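PDB 4E4U: mandalate racemase/muconate lactonizing enzyme from Unidentified, which probably acts as an isomerase, or lyase, of the mandelate racemase and muconate lactonizing branch of the enolase superfamily. Local coordinates for the interface of chains A and B and the interface of chains A and C. Residues are numbered along the deposited sequence; one frame, centred on the assembly and turned at random. Chains: chain A/B/C, Mandalate racemase/muconate lactonizing enzyme.

Chain A meets a different copy of the same protein at each site. The two sites lie about 34 Å apart, measured between the centres of their C-alpha atoms. They share no residue and no helix or strand. Contact 1 belongs to a two-fold interface, so its twin occurs with the chains exchanged. Contact 2 joins chain A to chain C through an interface that is not an exact two-fold. At both contacts an aromatic side chain of one copy enters a neighbour: B:Phe82 at contact 1 and A:Tyr303 at contact 2. The deposited assembly holds eight copies, and the two contacts together could link pairs into that octamer.

Contact 1: the interface of chains A and B. Residues chain A 43, 171, 260, 388-390; chain B 81-83.
A:Arg260 NH1 donates a hydrogen bond to the backbone carbonyl B:Thr83 O at 3.0 Å. The bond is bent, 143° at the hydrogen, and the donor sits above the carbonyl plane. This is a subunit contact of an enolase-superfamily enzyme. Chain B contributes a loop segment within its N-terminal family region. The same arginine also stacks on B:Phe82. Its guanidinium lies over one face of the ring, with the planes 20° apart and A:Arg260 CZ 3.3 Å from B:Phe82 CE1. The carbonyl bond and the stack together restrict rotation of the guanidinium. A bend at chi3 turns the end of the arginine chain across the ring. With chi1 at -172°, the phenyl group of B:Phe82 points away from its own backbone N and into chain A. A:Tyr171 approaches from the other side of the phenyl ring, its side chain running about at right angles to that of B:Phe82. Its CE2 is 3.8 Å from B:Phe82 CD1. A:Leu388 runs alongside the phenylalanine, with its CB 4.0 Å from B:Phe82 CB. A:Met390 crosses at the base, where its CG meets B:Phe82 CA at 3.6 Å and lies in plane at the ring edge. A water joins the backbones, 3.2 Å from A:Met390 N and 3.1 Å from B:Gly81 N. B:Gly81 and B:Phe82 both have positive phi, and this left-handed turn presents the phenylalanine to chain A.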
# COMPACT_ATOMS: atom_id res chain seq x y z
N ALA A 43 36.24 11.06 0.01
CA ALA A 43 37.40 10.33 -0.50
C ALA A 43 37.10 9.56 -1.79
O ALA A 43 37.81 8.62 -2.12
CB ALA A 43 37.96 9.39 0.57
N TYR A 171 34.94 -5.70 3.25
CA TYR A 171 33.95 -5.05 2.41
C TYR A 171 34.65 -4.71 1.10
O TYR A 171 35.75 -4.15 1.11
CB TYR A 171 33.37 -3.80 3.08
CG TYR A 171 34.38 -2.92 3.80
CD1 TYR A 171 34.75 -3.19 5.11
CD2 TYR A 171 34.92 -1.80 3.19
CE1 TYR A 171 35.64 -2.38 5.78
CE2 TYR A 171 35.81 -0.98 3.85
CZ TYR A 171 36.17 -1.28 5.15
OH TYR A 171 37.07 -0.48 5.82
N ARG A 260 27.48 7.19 4.80
CA ARG A 260 27.73 7.32 3.37
C ARG A 260 26.57 7.99 2.64
O ARG A 260 26.54 7.99 1.41
CB ARG A 260 28.05 5.97 2.75
CG ARG A 260 29.40 5.45 3.19
CD ARG A 260 29.74 4.16 2.50
NE ARG A 260 29.17 3.00 3.17
CZ ARG A 260 29.24 1.77 2.69
NH1 ARG A 260 29.76 1.54 1.48
NH2 ARG A 260 28.77 0.76 3.41
N LEU A 388 39.93 6.11 3.04
CA LEU A 388 39.47 4.74 3.27
C LEU A 388 39.36 4.11 1.90
O LEU A 388 39.19 4.82 0.91
CB LEU A 388 38.10 4.72 3.94
CG LEU A 388 38.00 5.04 5.43
CD1 LEU A 388 36.54 5.14 5.85
CD2 LEU A 388 38.72 3.99 6.26
N GLN A 389 39.44 2.78 1.82
CA GLN A 389 39.26 2.07 0.55
C GLN A 389 38.46 0.79 0.75
O GLN A 389 38.39 0.26 1.86
CB GLN A 389 40.61 1.73 -0.09
CG GLN A 389 41.42 2.96 -0.44
CD GLN A 389 42.72 2.69 -1.18
OE1 GLN A 389 43.43 3.64 -1.53
NE2 GLN A 389 43.04 1.42 -1.42
N MET A 390 37.84 0.31 -0.33
CA MET A 390 37.19 -1.00 -0.31
C MET A 390 38.09 -2.04 -0.95
O MET A 390 38.93 -1.70 -1.79
CB MET A 390 35.83 -0.95 -1.01
CG MET A 390 34.95 0.17 -0.48
SD MET A 390 33.23 0.08 -0.96
CE MET A 390 32.64 -1.26 0.07
N GLY B 81 36.90 4.86 -2.40
CA GLY B 81 36.99 5.60 -1.15
C GLY B 81 35.93 5.24 -0.13
O GLY B 81 35.59 6.05 0.72
N PHE B 82 35.43 4.00 -0.20
CA PHE B 82 34.36 3.54 0.68
C PHE B 82 33.11 4.39 0.46
O PHE B 82 32.59 5.05 1.35
CB PHE B 82 34.79 3.50 2.15
CG PHE B 82 33.78 2.84 3.06
CD1 PHE B 82 33.29 1.57 2.76
CD2 PHE B 82 33.31 3.48 4.20
CE1 PHE B 82 32.35 0.95 3.59
CE2 PHE B 82 32.38 2.87 5.03
CZ PHE B 82 31.90 1.61 4.73
N THR B 83 32.64 4.38 -0.78
CA THR B 83 31.41 5.06 -1.14
C THR B 83 30.36 4.01 -1.50
O THR B 83 29.57 3.61 -0.64
CB THR B 83 31.66 6.12 -2.26
OG1 THR B 83 32.34 5.52 -3.37
CG2 THR B 83 32.51 7.28 -1.70
O HOH W 1 38.42 2.20 -2.80

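Contact 2: the interface of chains A and C. Residues chain A 301-303; chain C 236-240, 243.
The ring of A:Tyr303 lies against the side chain of C:Gln240, and the two run past each other in opposite directions. Both segments lie in the enolase C-terminal domain-like region. C:Gln240 CB sits over one face of the ring, 3.8 Å from the centroid and offset toward the rim, in a CH-pi contact. The amide is not stacked flat on the ring, since the planes are 46° apart. C:Ala243 CB lies on the same face, 3.5 Å from A:Tyr303 CD2. C:Pro237 CD lies on the opposite side, out beyond the rim, 3.8 Å from A:Tyr303 CE2. C:Pro237 O is in plane at the ring edge, and C:Val236 packs near the same edge.

The phenol reaches two consecutive backbone carbonyls. A:Tyr303 OH donates a hydrogen bond to C:Pro237 O at 2.9 Å, from well above the carbonyl plane. C:Pro238 O is also 2.9 Å from A:Tyr303 OH and is a possible alternative acceptor for the one hydroxyl hydrogen. A water also bridges A:Tyr303 OH and C:Pro238 O.

C:Gln240 bends at chi2 (-70°), which swings its amide back toward A:Val301. There C:Gln240 NE2 donates to A:Val301 O at 2.8 Å. This bond is nearly straight, 176° at the hydrogen, and lies in both the carbonyl and amide planes. A:Val301 ends helix 289-301. The other amide atom, C:Gln240 OE1, accepts from C:Ala243 N at 2.9 Å. C:Gln240 is thus the N-cap of helix 241-249, and this second bond fixes the amide's rotation. The site joins two helix ends of neighbouring copies through one amide and probably contributes to the octameric assembly.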
# COMPACT_ATOMS: atom_id res chain seq x y z
N VAL A 301 10.64 13.57 13.62
CA VAL A 301 9.24 13.31 13.30
C VAL A 301 8.98 11.83 13.06
O VAL A 301 7.83 11.40 13.10
CB VAL A 301 8.69 14.19 12.13
CG1 VAL A 301 8.74 15.65 12.52
CG2 VAL A 301 9.43 13.92 10.83
N HIS A 302 10.04 11.06 12.83
CA HIS A 302 9.95 9.60 12.72
C HIS A 302 10.27 8.89 14.04
O HIS A 302 10.30 7.66 14.10
CB HIS A 302 10.88 9.07 11.63
CG HIS A 302 10.44 9.42 10.25
ND1 HIS A 302 9.64 8.61 9.49
CD2 HIS A 302 10.69 10.53 9.50
CE1 HIS A 302 9.42 9.18 8.32
NE2 HIS A 302 10.04 10.34 8.30
N TYR A 303 10.49 9.67 15.10
CA TYR A 303 10.95 9.14 16.39
C TYR A 303 12.25 8.33 16.25
O TYR A 303 12.48 7.34 16.96
CB TYR A 303 9.88 8.31 17.12
CG TYR A 303 8.70 9.06 17.72
CD1 TYR A 303 8.50 10.42 17.52
CD2 TYR A 303 7.81 8.39 18.53
CE1 TYR A 303 7.40 11.07 18.09
CE2 TYR A 303 6.72 9.01 19.09
CZ TYR A 303 6.52 10.36 18.88
OH TYR A 303 5.43 10.97 19.46
N VAL C 236 5.84 4.49 23.33
CA VAL C 236 6.51 5.66 22.79
C VAL C 236 5.63 6.87 23.10
O VAL C 236 4.46 6.71 23.47
CB VAL C 236 6.72 5.54 21.26
CG1 VAL C 236 7.56 4.31 20.93
CG2 VAL C 236 5.39 5.51 20.53
N PRO C 237 6.17 8.09 22.96
CA PRO C 237 5.34 9.27 23.22
C PRO C 237 4.14 9.35 22.28
O PRO C 237 4.21 8.88 21.13
CB PRO C 237 6.29 10.44 22.96
CG PRO C 237 7.65 9.88 23.25
CD PRO C 237 7.58 8.46 22.72
N PRO C 238 3.05 9.96 22.74
CA PRO C 238 1.83 10.08 21.93
C PRO C 238 2.04 11.05 20.77
O PRO C 238 3.01 11.83 20.77
CB PRO C 238 0.82 10.67 22.92
CG PRO C 238 1.66 11.43 23.91
CD PRO C 238 2.91 10.62 24.06
N GLY C 239 1.15 11.00 19.79
CA GLY C 239 1.20 11.97 18.70
C GLY C 239 1.85 11.50 17.42
O GLY C 239 1.99 12.28 16.48
N GLN C 240 2.24 10.24 17.36
CA GLN C 240 2.89 9.71 16.17
C GLN C 240 2.44 8.25 16.03
O GLN C 240 2.99 7.35 16.66
CB GLN C 240 4.42 9.83 16.30
CG GLN C 240 5.15 10.24 15.01
CD GLN C 240 5.15 9.14 13.96
OE1 GLN C 240 4.34 8.21 14.02
NE2 GLN C 240 6.04 9.26 13.00
N ALA C 243 4.80 5.41 14.53
CA ALA C 243 5.86 4.98 15.44
C ALA C 243 5.35 3.95 16.43
O ALA C 243 6.00 2.94 16.67
CB ALA C 243 6.46 6.17 16.15
O HOH W 2 5.40 13.51 20.85